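Local structure of HMG box-containing protein 1 (Homo sapiens, 3QVE) at residues A[94-99]-A[116-121]. The protein represses transcription by binding the promoters of target genes, regulating the cell cycle and the Wnt pathway; this chain is its AXH domain. Residues are numbered along the deposited sequence; the frame is centred on the assembly and turned at random.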
ATOM      1  N   LYS A  94      -3.860   2.172   7.689  1.00 26.62           N
ATOM      2  CA  LYS A  94      -3.680   2.081   9.135  1.00 26.54           C
ATOM      3  C   LYS A  94      -2.186   2.063   9.508  1.00 22.51           C
ATOM      4  O   LYS A  94      -1.356   1.665   8.702  1.00 22.99           O
ATOM      5  CB  LYS A  94      -4.383   0.842   9.688  1.00 32.15           C
ATOM      6  CG  LYS A  94      -5.854   0.724   9.358  1.00 37.49           C
ATOM      7  CD  LYS A  94      -6.657   1.955   9.780  1.00 59.12           C
ATOM      8  CE  LYS A  94      -8.144   1.870   9.374  1.00 60.68           C
ATOM      9  NZ  LYS A  94      -8.511   2.925   8.427  1.00 40.75           N
ATOM     10  N   LEU A  95      -1.866   2.490  10.728  1.00 23.97           N
ATOM     11  CA  LEU A  95      -0.471   2.586  11.185  1.00 26.71           C
ATOM     12  C   LEU A  95       0.224   1.245  11.183  1.00 27.66           C
ATOM     13  O   LEU A  95       1.424   1.195  11.012  1.00 28.50           O
ATOM     14  CB  LEU A  95      -0.391   3.165  12.590  1.00 25.62           C
ATOM     15  CG  LEU A  95      -0.956   4.534  12.935  1.00 37.46           C
ATOM     16  CD1 LEU A  95      -0.516   5.024  14.370  1.00 31.02           C
ATOM     17  CD2 LEU A  95      -0.560   5.551  11.915  1.00 28.56           C
ATOM     18  N   ASP A  96      -0.545   0.168  11.346  1.00 23.37           N
ATOM     19  CA  ASP A  96      -0.011  -1.181  11.421  1.00 26.41           C
ATOM     20  C   ASP A  96       0.046  -1.902  10.047  1.00 24.63           C
ATOM     21  O   ASP A  96       0.357  -3.095   9.999  1.00 26.32           O
ATOM     22  CB  ASP A  96      -0.898  -2.014  12.365  1.00 26.84           C
ATOM     23  CG  ASP A  96      -2.330  -2.013  11.923  1.00 36.70           C
ATOM     24  OD1 ASP A  96      -2.579  -2.250  10.728  1.00 43.11           O
ATOM     25  OD2 ASP A  96      -3.194  -1.737  12.759  1.00 57.89           O
ATOM     26  N   HIS A  97      -0.222  -1.194   8.955  1.00 23.06           N
ATOM     27  CA  HIS A  97      -0.184  -1.790   7.600  1.00 22.78           C
ATOM     28  C   HIS A  97       1.240  -2.323   7.308  1.00 23.96           C
ATOM     29  O   HIS A  97       2.215  -1.584   7.389  1.00 22.89           O
ATOM     30  CB  HIS A  97      -0.592  -0.765   6.525  1.00 25.61           C
ATOM     31  CG  HIS A  97      -1.075  -1.375   5.253  1.00 22.48           C
ATOM     32  ND1 HIS A  97      -0.258  -2.110   4.426  1.00 21.28           N
ATOM     33  CD2 HIS A  97      -2.307  -1.395   4.686  1.00 22.77           C
ATOM     34  CE1 HIS A  97      -0.963  -2.556   3.394  1.00 25.34           C
ATOM     35  NE2 HIS A  97      -2.205  -2.126   3.522  1.00 21.66           N
ATOM     36  N   PRO A  98       1.360  -3.622   6.991  1.00 24.50           N
ATOM     37  CA  PRO A  98       2.654  -4.211   6.617  1.00 25.23           C
ATOM     38  C   PRO A  98       2.946  -4.090   5.125  1.00 26.50           C
ATOM     39  O   PRO A  98       2.012  -3.992   4.316  1.00 25.84           O
ATOM     40  CB  PRO A  98       2.468  -5.670   6.977  1.00 26.91           C
ATOM     41  CG  PRO A  98       1.016  -5.933   6.686  1.00 27.44           C
ATOM     42  CD  PRO A  98       0.296  -4.630   7.015  1.00 24.92           C
ATOM     43  N   PHE A  99       4.224  -4.035   4.773  1.00 24.49           N
ATOM     44  CA  PHE A  99       4.639  -3.934   3.377  1.00 23.05           C
ATOM     45  C   PHE A  99       5.746  -4.944   3.178  1.00 27.41           C
ATOM     46  O   PHE A  99       6.579  -5.106   4.068  1.00 26.31           O
ATOM     47  CB  PHE A  99       5.138  -2.538   3.055  1.00 23.41           C
ATOM     48  CG  PHE A  99       4.085  -1.501   3.185  1.00 22.27           C
ATOM     49  CD1 PHE A  99       3.145  -1.318   2.165  1.00 22.62           C
ATOM     50  CD2 PHE A  99       3.946  -0.792   4.381  1.00 24.53           C
ATOM     51  CE1 PHE A  99       2.145  -0.376   2.275  1.00 25.83           C
ATOM     52  CE2 PHE A  99       2.949   0.126   4.505  1.00 26.94           C
ATOM     53  CZ  PHE A  99       2.036   0.341   3.443  1.00 24.87           C
ATOM     54  N   VAL A 116       1.121  -7.008  16.733  1.00 29.79           N
ATOM     55  CA  VAL A 116      -0.135  -7.249  17.426  1.00 33.91           C
ATOM     56  C   VAL A 116      -1.270  -7.547  16.470  1.00 36.08           C
ATOM     57  O   VAL A 116      -2.049  -8.447  16.730  1.00 31.03           O
ATOM     58  CB  VAL A 116      -0.542  -6.062  18.347  1.00 35.55           C
ATOM     59  CG1 VAL A 116      -2.043  -6.170  18.826  1.00 37.22           C
ATOM     60  CG2 VAL A 116       0.360  -6.065  19.525  1.00 35.65           C
ATOM     61  N   GLN A 117      -1.386  -6.768  15.399  1.00 29.76           N
ATOM     62  CA  GLN A 117      -2.513  -6.901  14.500  1.00 35.31           C
ATOM     63  C   GLN A 117      -2.381  -8.062  13.521  1.00 33.21           C
ATOM     64  O   GLN A 117      -3.384  -8.664  13.217  1.00 32.41           O
ATOM     65  CB  GLN A 117      -2.735  -5.621  13.685  1.00 35.59           C
ATOM     66  CG  GLN A 117      -3.223  -4.437  14.508  1.00 53.30           C
ATOM     67  CD  GLN A 117      -4.573  -4.729  15.155  1.00 64.70           C
ATOM     68  OE1 GLN A 117      -5.519  -5.162  14.479  1.00 49.07           O
ATOM     69  NE2 GLN A 117      -4.654  -4.525  16.470  1.00 42.20           N
ATOM     70  N   HIS A 118      -1.173  -8.343  13.028  1.00 27.03           N
ATOM     71  CA  HIS A 118      -0.957  -9.354  11.988  1.00 28.03           C
ATOM     72  C   HIS A 118      -0.027 -10.477  12.392  1.00 30.69           C
ATOM     73  O   HIS A 118       0.111 -11.400  11.645  1.00 27.69           O
ATOM     74  CB  HIS A 118      -0.387  -8.673  10.745  1.00 26.77           C
ATOM     75  CG  HIS A 118      -1.318  -7.638  10.197  1.00 32.08           C
ATOM     76  ND1 HIS A 118      -2.525  -7.972   9.606  1.00 32.75           N
ATOM     77  CD2 HIS A 118      -1.275  -6.287  10.241  1.00 32.98           C
ATOM     78  CE1 HIS A 118      -3.171  -6.854   9.306  1.00 35.88           C
ATOM     79  NE2 HIS A 118      -2.430  -5.825   9.666  1.00 29.71           N
ATOM     80  N   GLY A 119       0.669 -10.387  13.517  1.00 26.51           N
ATOM     81  CA  GLY A 119       1.607 -11.463  13.895  1.00 28.57           C
ATOM     82  C   GLY A 119       2.926 -11.472  13.111  1.00 30.06           C
ATOM     83  O   GLY A 119       3.715 -12.400  13.213  1.00 31.52           O
ATOM     84  N   ILE A 120       3.206 -10.422  12.352  1.00 28.82           N
ATOM     85  CA  ILE A 120       4.340 -10.433  11.448  1.00 28.16           C
ATOM     86  C   ILE A 120       5.441  -9.535  12.032  1.00 30.27           C
ATOM     87  O   ILE A 120       5.212  -8.335  12.227  1.00 28.55           O
ATOM     88  CB  ILE A 120       3.952  -9.845  10.048  1.00 28.56           C
ATOM     89  CG1 ILE A 120       2.861 -10.697   9.381  1.00 33.99           C
ATOM     90  CG2 ILE A 120       5.183  -9.721   9.159  1.00 24.43           C
ATOM     91  CD1 ILE A 120       2.255 -10.050   8.145  1.00 34.44           C
ATOM     92  N   PRO A 121       6.640 -10.086  12.237  1.00 29.10           N
ATOM     93  CA  PRO A 121       7.778  -9.262  12.659  1.00 34.16           C
ATOM     94  C   PRO A 121       8.329  -8.395  11.507  1.00 32.17           C
ATOM     95  O   PRO A 121       8.488  -8.891  10.397  1.00 29.81           O
ATOM     96  CB  PRO A 121       8.808 -10.298  13.036  1.00 34.44           C
ATOM     97  CG  PRO A 121       8.503 -11.499  12.155  1.00 34.95           C
ATOM     98  CD  PRO A 121       7.039 -11.470  11.900  1.00 29.81           C
TER
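The imidazole of His118 lies between Pro98 CG, 4.2 Å above one face and offset toward the rim, and Gln117 CB, which sits over the rim of the opposite face from within its own segment. At the ring edge, near its plane, His118 CD2 comes to 3.6 Å from Asp96 O. Histidine suits this place because its flat ring can pack on its faces and still meet polar atoms at its edge. Proline offers a compact, rigid apolar surface; the two side chains cross at about a right angle, with Pro98 CD 4.0 Å from His118 CD2. The Asp96 carboxylate is turned 76° from the imidazole plane, with OD1 3.7 Å from His118 NE2, near but not bonded. Its other oxygen, OD2, lies 3.2 Å from Gln117 CG. Asp96 CG sits between its backbone N and carbonyl carbon (chi1 56°), which sets this short acid between Gln117 CG and His118 NE2. Glutamine suits its exposed position: the bend at chi2 (-61°) carries the amide nitrogen and oxygen off to one side, and the aliphatic stem meets the acid. Asp96 belongs to the type I turn from Lys94 to His97, which leads from strand 89-94 into strand 98-101. An alanine in place of Asp96 would probably leave His118 NE2 without its nearby carboxylate and open a gap beside Gln117 CG. Van der Waals and longer-range polar contacts thus join the two segments of the AXH domain, and a hydrogen bond between Asp96 O and Thr114 OG1 ties the turn directly to helix 111-118; the acid would probably help stabilise a positive charge on His118, were it protonated.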